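Local coordinates for protein 1-carboxybiuret hydrolase subunit AtzE (Pseudomonas sp., PDB 6C62) that hydrolyses 1-carboxybiuret to urea-1,3-dicarboxylate and ammonia, a step in the bacterial degradation of the herbicide atrazine, at residues A[75-79]-A[197-201]; A[165-171]-A[206-212]; A[184-190]-A[409-415]. All blocks are in the same frame, centred on the assembly; numbering follows the deposited sequence.

Contact 1 (A[75-79]-A[197-201])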
loop_
_atom_site.group_PDB
_atom_site.type_symbol
_atom_site.label_atom_id
_atom_site.label_comp_id
_atom_site.label_asym_id
_atom_site.label_seq_id
_atom_site.Cartn_x
_atom_site.Cartn_y
_atom_site.Cartn_z
ATOM N N ASN A 75 9.312 -7.827 24.542
ATOM C CA ASN A 75 8.363 -6.979 25.253
ATOM C C ASN A 75 7.581 -6.009 24.369
ATOM O O ASN A 75 6.896 -5.144 24.885
ATOM C CB ASN A 75 9.003 -6.355 26.487
ATOM C CG ASN A 75 9.971 -5.199 26.204
ATOM O OD1 ASN A 75 9.941 -4.579 25.153
ATOM N ND2 ASN A 75 10.861 -4.948 27.156
ATOM N N LEU A 76 7.643 -6.154 23.033
ATOM C CA LEU A 76 6.613 -5.587 22.161
ATOM C C LEU A 76 5.300 -6.463 22.053
ATOM O O LEU A 76 4.310 -6.013 21.454
ATOM C CB LEU A 76 7.188 -5.261 20.796
ATOM C CG LEU A 76 7.825 -6.364 19.941
ATOM C CD1 LEU A 76 6.776 -7.316 19.432
ATOM C CD2 LEU A 76 8.585 -5.788 18.737
ATOM N N PHE A 77 5.292 -7.664 22.647
ATOM C CA PHE A 77 4.111 -8.487 22.666
ATOM C C PHE A 77 3.266 -8.096 23.874
ATOM O O PHE A 77 3.789 -7.994 25.011
ATOM C CB PHE A 77 4.373 -9.996 22.754
ATOM C CG PHE A 77 4.894 -10.630 21.497
ATOM C CD1 PHE A 77 6.226 -10.568 21.154
ATOM C CD2 PHE A 77 4.030 -11.284 20.627
ATOM C CE1 PHE A 77 6.716 -11.178 19.970
ATOM C CE2 PHE A 77 4.477 -11.878 19.472
ATOM C CZ PHE A 77 5.840 -11.827 19.123
ATOM N N ASP A 78 1.971 -7.914 23.623
ATOM C CA ASP A 78 0.982 -7.630 24.709
ATOM C C ASP A 78 0.847 -8.872 25.562
ATOM O O ASP A 78 0.665 -9.991 25.031
ATOM C CB ASP A 78 -0.422 -7.334 24.145
ATOM C CG ASP A 78 -0.580 -5.908 23.547
ATOM O OD1 ASP A 78 0.323 -5.037 23.678
ATOM O OD2 ASP A 78 -1.643 -5.663 22.898
ATOM N N ILE A 79 0.965 -8.673 26.859
ATOM C CA ILE A 79 0.751 -9.678 27.891
ATOM C C ILE A 79 -0.365 -9.083 28.764
ATOM O O ILE A 79 -0.250 -7.954 29.267
ATOM C CB ILE A 79 2.005 -9.938 28.733
ATOM C CG1 ILE A 79 3.145 -10.476 27.891
ATOM C CG2 ILE A 79 1.665 -10.933 29.842
ATOM C CD1 ILE A 79 4.468 -10.555 28.622
ATOM N N ARG A 197 -1.514 -9.269 15.530
ATOM C CA ARG A 197 -2.470 -8.619 16.411
ATOM C C ARG A 197 -2.071 -8.714 17.912
ATOM O O ARG A 197 -1.677 -9.764 18.422
ATOM C CB ARG A 197 -3.860 -9.225 16.170
ATOM C CG ARG A 197 -4.933 -8.565 17.043
ATOM C CD ARG A 197 -6.316 -8.736 16.492
ATOM N NE ARG A 197 -6.715 -10.147 16.339
ATOM C CZ ARG A 197 -7.485 -10.823 17.198
ATOM N NH1 ARG A 197 -7.913 -10.251 18.291
ATOM N NH2 ARG A 197 -7.875 -12.089 16.926
ATOM N N GLY A 198 -2.174 -7.565 18.577
ATOM C CA GLY A 198 -1.734 -7.398 19.957
ATOM C C GLY A 198 -0.221 -7.212 20.106
ATOM O O GLY A 198 0.308 -7.584 21.134
ATOM N N THR A 199 0.472 -6.743 19.078
ATOM C CA THR A 199 1.877 -6.413 19.182
ATOM C C THR A 199 2.132 -4.942 18.832
ATOM O O THR A 199 1.371 -4.301 18.077
ATOM C CB THR A 199 2.794 -7.305 18.329
ATOM O OG1 THR A 199 2.576 -7.054 16.928
ATOM C CG2 THR A 199 2.527 -8.794 18.660
ATOM N N TYR A 200 3.183 -4.386 19.427
ATOM C CA TYR A 200 3.544 -2.988 19.143
ATOM C C TYR A 200 4.347 -2.945 17.817
ATOM O O TYR A 200 5.407 -3.590 17.697
ATOM C CB TYR A 200 4.327 -2.400 20.339
ATOM C CG TYR A 200 4.391 -0.889 20.250
ATOM C CD1 TYR A 200 5.295 -0.276 19.411
ATOM C CD2 TYR A 200 3.498 -0.104 20.937
ATOM C CE1 TYR A 200 5.303 1.104 19.286
ATOM C CE2 TYR A 200 3.478 1.287 20.815
ATOM C CZ TYR A 200 4.394 1.893 20.011
ATOM O OH TYR A 200 4.425 3.304 19.911
ATOM N N PRO A 201 3.867 -2.224 16.827
ATOM C CA PRO A 201 4.497 -2.262 15.513
ATOM C C PRO A 201 5.707 -1.343 15.313
ATOM O O PRO A 201 6.051 -0.493 16.176
ATOM C CB PRO A 201 3.376 -1.822 14.589
ATOM C CG PRO A 201 2.623 -0.862 15.393
ATOM C CD PRO A 201 2.712 -1.331 16.827
#

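Contact 2 (A[165-171]-A[206-212])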
loop_
_atom_site.group_PDB
_atom_site.type_symbol
_atom_site.label_atom_id
_atom_site.label_comp_id
_atom_site.label_asym_id
_atom_site.label_seq_id
_atom_site.Cartn_x
_atom_site.Cartn_y
_atom_site.Cartn_z
ATOM N N LEU A 165 12.187 -21.730 24.412
ATOM C CA LEU A 165 11.426 -21.111 23.324
ATOM C C LEU A 165 11.236 -19.656 23.677
ATOM O O LEU A 165 10.956 -19.317 24.841
ATOM C CB LEU A 165 10.063 -21.782 23.223
ATOM C CG LEU A 165 8.987 -21.148 22.314
ATOM C CD1 LEU A 165 9.395 -21.191 20.843
ATOM C CD2 LEU A 165 7.675 -21.911 22.475
ATOM N N SER A 166 11.416 -18.786 22.690
ATOM C CA SER A 166 10.969 -17.425 22.852
ATOM C C SER A 166 10.335 -16.900 21.575
ATOM O O SER A 166 10.420 -17.530 20.516
ATOM C CB SER A 166 12.117 -16.511 23.289
ATOM O OG SER A 166 13.120 -16.499 22.302
ATOM N N LEU A 167 9.641 -15.767 21.707
ATOM C CA LEU A 167 9.129 -15.030 20.539
ATOM C C LEU A 167 9.885 -13.756 20.328
ATOM O O LEU A 167 10.179 -13.068 21.275
ATOM C CB LEU A 167 7.643 -14.749 20.661
ATOM C CG LEU A 167 6.723 -15.929 20.796
ATOM C CD1 LEU A 167 5.286 -15.487 20.636
ATOM C CD2 LEU A 167 7.047 -17.034 19.801
ATOM N N GLY A 168 10.172 -13.464 19.065
ATOM C CA GLY A 168 10.761 -12.218 18.637
ATOM C C GLY A 168 10.034 -11.590 17.464
ATOM O O GLY A 168 8.955 -12.060 17.049
ATOM N N SER A 169 10.631 -10.498 16.971
ATOM C CA SER A 169 10.186 -9.866 15.749
ATOM C C SER A 169 11.371 -9.679 14.852
ATOM O O SER A 169 12.525 -9.620 15.297
ATOM C CB SER A 169 9.430 -8.539 15.981
ATOM O OG SER A 169 10.280 -7.439 16.247
ATOM N N ASP A 170 11.074 -9.622 13.558
ATOM C CA ASP A 170 12.065 -9.482 12.510
ATOM C C ASP A 170 11.494 -8.625 11.367
ATOM O O ASP A 170 10.574 -9.034 10.651
ATOM C CB ASP A 170 12.499 -10.901 12.001
ATOM C CG ASP A 170 13.748 -10.849 11.076
ATOM O OD1 ASP A 170 13.777 -9.998 10.170
ATOM O OD2 ASP A 170 14.682 -11.683 11.245
ATOM N N THR A 171 12.035 -7.429 11.215
ATOM C CA THR A 171 11.645 -6.561 10.145
ATOM C C THR A 171 12.709 -6.602 9.065
ATOM O O THR A 171 12.399 -6.944 7.909
ATOM C CB THR A 171 11.427 -5.148 10.704
ATOM O OG1 THR A 171 10.437 -5.226 11.696
ATOM C CG2 THR A 171 10.911 -4.199 9.636
ATOM N N ILE A 206 6.648 -4.251 6.678
ATOM C CA ILE A 206 7.722 -5.256 6.712
ATOM C C ILE A 206 7.819 -6.113 7.963
ATOM O O ILE A 206 8.478 -7.154 7.933
ATOM C CB ILE A 206 9.116 -4.596 6.410
ATOM C CG1 ILE A 206 9.079 -3.572 5.249
ATOM C CG2 ILE A 206 10.138 -5.648 6.037
ATOM C CD1 ILE A 206 10.399 -2.846 5.061
ATOM N N ASP A 207 7.174 -5.759 9.076
ATOM C CA ASP A 207 7.324 -6.544 10.323
ATOM C C ASP A 207 6.875 -7.972 10.183
ATOM O O ASP A 207 5.777 -8.215 9.675
ATOM C CB ASP A 207 6.505 -5.983 11.513
ATOM C CG ASP A 207 6.926 -4.600 11.975
ATOM O OD1 ASP A 207 8.054 -4.175 11.726
ATOM O OD2 ASP A 207 6.020 -3.941 12.631
ATOM N N HIS A 208 7.681 -8.904 10.689
ATOM C CA HIS A 208 7.343 -10.322 10.814
ATOM C C HIS A 208 7.508 -10.737 12.296
ATOM O O HIS A 208 8.347 -10.183 13.010
ATOM C CB HIS A 208 8.361 -11.211 10.099
ATOM C CG HIS A 208 8.541 -10.989 8.637
ATOM N ND1 HIS A 208 9.222 -9.913 8.103
ATOM C CD2 HIS A 208 8.324 -11.842 7.609
ATOM C CE1 HIS A 208 9.324 -10.074 6.787
ATOM N NE2 HIS A 208 8.794 -11.244 6.463
ATOM N N LEU A 209 6.762 -11.744 12.752
ATOM C CA LEU A 209 6.913 -12.295 14.097
ATOM C C LEU A 209 7.231 -13.756 13.980
ATOM O O LEU A 209 6.813 -14.423 13.031
ATOM C CB LEU A 209 5.642 -12.159 14.896
ATOM C CG LEU A 209 5.098 -10.711 15.054
ATOM C CD1 LEU A 209 3.789 -10.815 15.788
ATOM C CD2 LEU A 209 6.125 -9.865 15.827
ATOM N N GLY A 210 7.967 -14.266 14.957
ATOM C CA GLY A 210 8.373 -15.676 14.915
ATOM C C GLY A 210 9.152 -16.158 16.126
ATOM O O GLY A 210 9.511 -15.361 17.026
ATOM N N PRO A 211 9.365 -17.470 16.202
ATOM C CA PRO A 211 10.008 -18.095 17.345
ATOM C C PRO A 211 11.525 -18.181 17.195
ATOM O O PRO A 211 12.077 -18.177 16.068
ATOM C CB PRO A 211 9.411 -19.471 17.339
ATOM C CG PRO A 211 9.192 -19.762 15.833
ATOM C CD PRO A 211 8.868 -18.457 15.220
ATOM N N LEU A 212 12.179 -18.201 18.343
ATOM C CA LEU A 212 13.551 -18.671 18.483
ATOM C C LEU A 212 13.506 -19.853 19.444
ATOM O O LEU A 212 12.592 -19.941 20.265
ATOM C CB LEU A 212 14.466 -17.602 19.067
ATOM C CG LEU A 212 14.742 -16.360 18.239
ATOM C CD1 LEU A 212 13.568 -15.404 18.344
ATOM C CD2 LEU A 212 16.005 -15.610 18.652
#

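Contact 3 (A[184-190]-A[409-415])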
loop_
_atom_site.group_PDB
_atom_site.type_symbol
_atom_site.label_atom_id
_atom_site.label_comp_id
_atom_site.label_asym_id
_atom_site.label_seq_id
_atom_site.Cartn_x
_atom_site.Cartn_y
_atom_site.Cartn_z
ATOM N N VAL A 184 21.601 -19.765 18.561
ATOM C CA VAL A 184 20.379 -20.498 18.755
ATOM C C VAL A 184 19.592 -20.503 17.440
ATOM O O VAL A 184 20.024 -19.906 16.450
ATOM C CB VAL A 184 19.520 -19.892 19.892
ATOM C CG1 VAL A 184 20.291 -19.860 21.220
ATOM C CG2 VAL A 184 19.045 -18.475 19.538
ATOM N N TRP A 185 18.481 -21.230 17.436
ATOM C CA TRP A 185 17.679 -21.410 16.245
ATOM C C TRP A 185 16.665 -20.255 16.136
ATOM O O TRP A 185 16.134 -19.804 17.137
ATOM C CB TRP A 185 16.908 -22.740 16.258
ATOM C CG TRP A 185 17.769 -23.926 16.118
ATOM C CD1 TRP A 185 18.447 -24.604 17.127
ATOM C CD2 TRP A 185 18.086 -24.601 14.911
ATOM N NE1 TRP A 185 19.152 -25.661 16.591
ATOM C CE2 TRP A 185 18.944 -25.683 15.239
ATOM C CE3 TRP A 185 17.768 -24.377 13.575
ATOM C CZ2 TRP A 185 19.474 -26.528 14.271
ATOM C CZ3 TRP A 185 18.292 -25.223 12.631
ATOM C CH2 TRP A 185 19.115 -26.285 12.980
ATOM N N GLY A 186 16.402 -19.796 14.916
ATOM C CA GLY A 186 15.347 -18.818 14.684
ATOM C C GLY A 186 14.602 -19.112 13.396
ATOM O O GLY A 186 15.178 -19.703 12.436
ATOM N N LEU A 187 13.327 -18.707 13.374
ATOM C CA LEU A 187 12.497 -18.823 12.233
ATOM C C LEU A 187 11.793 -17.498 12.007
ATOM O O LEU A 187 11.043 -17.023 12.890
ATOM C CB LEU A 187 11.442 -19.931 12.445
ATOM C CG LEU A 187 10.283 -20.002 11.416
ATOM C CD1 LEU A 187 10.796 -20.365 10.045
ATOM C CD2 LEU A 187 9.208 -20.990 11.875
ATOM N N LYS A 188 12.018 -16.911 10.844
ATOM C CA LYS A 188 11.243 -15.750 10.381
ATOM C C LYS A 188 10.330 -16.317 9.340
ATOM O O LYS A 188 10.790 -16.642 8.255
ATOM C CB LYS A 188 12.147 -14.706 9.782
ATOM C CG LYS A 188 11.357 -13.484 9.339
ATOM C CD LYS A 188 12.033 -12.614 8.276
ATOM C CE LYS A 188 12.209 -13.278 6.943
ATOM N NZ LYS A 188 10.910 -13.526 6.307
ATOM N N PRO A 189 9.056 -16.523 9.669
ATOM C CA PRO A 189 8.156 -17.069 8.689
ATOM C C PRO A 189 7.892 -16.103 7.523
ATOM O O PRO A 189 8.433 -14.981 7.480
ATOM C CB PRO A 189 6.854 -17.339 9.483
ATOM C CG PRO A 189 7.260 -17.246 10.923
ATOM C CD PRO A 189 8.325 -16.178 10.896
ATOM N N THR A 190 7.155 -16.598 6.554
ATOM C CA THR A 190 6.729 -15.777 5.403
ATOM C C THR A 190 6.007 -14.508 5.911
ATOM O O THR A 190 5.252 -14.558 6.871
ATOM C CB THR A 190 5.746 -16.547 4.522
ATOM O OG1 THR A 190 6.351 -17.770 4.068
ATOM C CG2 THR A 190 5.297 -15.725 3.367
ATOM N N CYS A 409 10.382 -13.674 2.212
ATOM C CA CYS A 409 10.643 -15.102 2.101
ATOM C C CYS A 409 10.897 -15.701 3.483
ATOM O O CYS A 409 11.572 -15.083 4.290
ATOM C CB CYS A 409 11.905 -15.339 1.258
ATOM S SG CYS A 409 11.792 -14.853 -0.449
ATOM N N PRO A 410 10.429 -16.906 3.748
ATOM C CA PRO A 410 10.725 -17.500 5.038
ATOM C C PRO A 410 12.192 -17.935 5.175
ATOM O O PRO A 410 12.841 -18.273 4.180
ATOM C CB PRO A 410 9.774 -18.718 5.096
ATOM C CG PRO A 410 9.621 -19.120 3.669
ATOM C CD PRO A 410 9.631 -17.791 2.904
ATOM N N VAL A 411 12.710 -17.910 6.418
ATOM C CA VAL A 411 14.125 -18.186 6.710
ATOM C C VAL A 411 14.244 -18.905 8.009
ATOM O O VAL A 411 13.624 -18.480 8.965
ATOM C CB VAL A 411 14.972 -16.884 6.854
ATOM C CG1 VAL A 411 16.431 -17.193 7.217
ATOM C CG2 VAL A 411 14.906 -16.041 5.616
ATOM N N VAL A 412 15.007 -20.003 8.034
ATOM C CA VAL A 412 15.487 -20.608 9.311
ATOM C C VAL A 412 16.929 -20.170 9.456
ATOM O O VAL A 412 17.751 -20.279 8.509
ATOM C CB VAL A 412 15.402 -22.112 9.303
ATOM C CG1 VAL A 412 16.199 -22.765 10.435
ATOM C CG2 VAL A 412 13.982 -22.547 9.430
ATOM N N ALA A 413 17.222 -19.664 10.635
ATOM C CA ALA A 413 18.574 -19.308 11.038
ATOM C C ALA A 413 19.147 -20.447 11.907
ATOM O O ALA A 413 18.647 -20.745 12.980
ATOM C CB ALA A 413 18.620 -18.002 11.782
ATOM N N ALA A 414 20.092 -21.158 11.331
ATOM C CA ALA A 414 20.684 -22.346 11.936
ATOM C C ALA A 414 22.041 -21.986 12.587
ATOM O O ALA A 414 22.905 -21.403 11.924
ATOM C CB ALA A 414 20.903 -23.406 10.873
ATOM N N PRO A 415 22.231 -22.322 13.870
ATOM C CA PRO A 415 23.442 -21.915 14.610
ATOM C C PRO A 415 24.639 -22.855 14.306
ATOM O O PRO A 415 24.463 -24.072 14.361
ATOM C CB PRO A 415 23.012 -22.011 16.063
ATOM C CG PRO A 415 21.988 -23.115 16.056
ATOM C CD PRO A 415 21.261 -23.004 14.729
#

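Contact 1 (A[75-79]-A[197-201])
The phenyl ring of Phe-77 is met obliquely by the methyl of Thr-199, whose CG2 comes to 3.5 Å from CD2 of Phe-77, the two side chains running abreast. The same ring packs on Leu-103 of helix 102-109, Leu-167 and Leu-209, while the Tyr-200 ring leads away from the contact to meet Phe-123, their planes at about 25°. Of the Tyr-200 side chain CB comes nearest, 4.1 Å from Leu-76 CB. A third flat group, the carboxylate of Asp-78, lies beside the peptide of Gly-198, its OD2 3.4 Å from Gly-198 CA. The backbones join in a single beta bridge between Phe-77 and Thr-199: Tyr-200 N donates to Leu-76 O at 2.8 Å, in the carbonyl plane, and Asp-78 N to Gly-198 O at 3.0 Å. In the amidase family fold, the 75-79 loop directly follows the strand carrying Lys-74, assigned by similarity to the charge relay. Leu-76, with CG set between its backbone N and carbonyl carbon (chi1 59°), sends CD1 to 4.1 Å from Thr-199 CB. The polar ends of two side chains find their partners elsewhere, Asp-78 OD1 at the hydroxyl of Thr-84 and the Thr-199 hydroxyl at Arg-196 O.

Contact 2 (A[165-171]-A[206-212])
Strands 165-170 and 208-212, adjacent in the middle of the large mixed sheet of the amidase fold, run antiparallel, their axes 4.5 Å apart at closest approach and 149° between directions, with Ser-166/Leu-212, Gly-168/Gly-210 and Asp-170/His-208 as hydrogen-bonded pairs. The straightest of the six bonds runs from Gly-168 N to Gly-210 O, at 2.9 Å. Over this glycine step Leu-212 CD1 reaches to 4.0 Å from Gly-168 N. On the other face Leu-167 CD2 comes to 4.2 Å from Pro-211 CB; Leu-165 also brings its CD1 end to that proline. Ser-169 CB touches Leu-209 CD2 at 3.6 Å, while its hydroxyl bonds Lys-74 near Ser-150, both assigned by similarity to the charge relay. Asp-170 O accepts His-208 N and, lying at the imidazole edge near its plane, a weak bond from His-208 ND1 (3.0 Å). Where the strands end, Thr-171 OG1, beside its own backbone N (chi1 -59°), donates to Asp-207 OD1 at 2.6 Å, 27° out of the carboxylate plane, with CG2 turned to Ile-206. Together with the amides of Phe-202 and Val-203, this hydroxyl probably favours the ionised form and fixes the rotation of the buried carboxylate.

Contact 3 (A[184-190]-A[409-415])
Lys-188 NZ is gripped by two main-chain carbonyls, donating to Cys-409 O at 2.6 Å across the contact and to Pro-189 O at 3.1 Å within its own segment. In both bonds the nitrogen stands above the carbonyl plane, away from the lone pairs. The side chain leaves its strand extended and then bends twice (chi3 66°, chi4 67°), curling the ammonium group back over the strand ends while CE passes 4.1 Å from Val-411 CG2. Buried here, the amine thus finds main-chain oxygens from two separate parts of the chain. Behind it the strands pair antiparallel, their directions 170° apart. Gly-186 with Ala-413 and Lys-188 with Val-411 are the hydrogen-bonded pairs, and the shortest of these bonds runs from Ala-413 N to Gly-186 O at 2.7 Å. Leu-187 and Val-412 form the non-hydrogen-bonded pair between them, the leucine CD1 crossing to 3.9 Å from Val-412 CG2.

At the other end the Trp-185 indole spreads across the second strand. Pro-415 CD sits over the face of the five-membered ring, 3.6 Å from its centroid, in a CH-pi contact; Val-412 CG1 comes at the ring edge, in plane, and Ala-414 CB lies 3.6 Å from CZ3 of Trp-185. Val-216 and Leu-219 of helix 216-226 and Gln-448 of helix 437-449 also touch the indole. Beyond the paired residues Thr-190 and Pro-410 run abreast, with the threonine hydroxyl bonded to Trp-435 N. This pairing belongs to the middle of the large mixed sheet of the amidase fold: strand 185-188 lies between strands 208-213 and 411-416, with helices packed against the side that carries Trp-185 and Leu-187.

In the fold
Along the chain the six segments come in the order 75-79, 165-171, 184-190, 197-201, 206-212 and 409-415, so each contact crosses the other two and none nests. Contact 1 closes a loop of 117 residues, returning the loop after strand 185-188 to the loop following strand 70-74. Contact 2 closes the shortest, 34 residues, and contact 3 the longest, 218, bringing a late strand into the sheet core. Contacts 2 and 3 share that sheet, where strands 208-213 and 185-188 are neighbours; contact 1 packs against contact 2, among others where Thr-199 meets Leu-209 and Phe-77 meets Gly-168, whereas contacts 1 and 3 stay about 10 Å apart between nearest atoms.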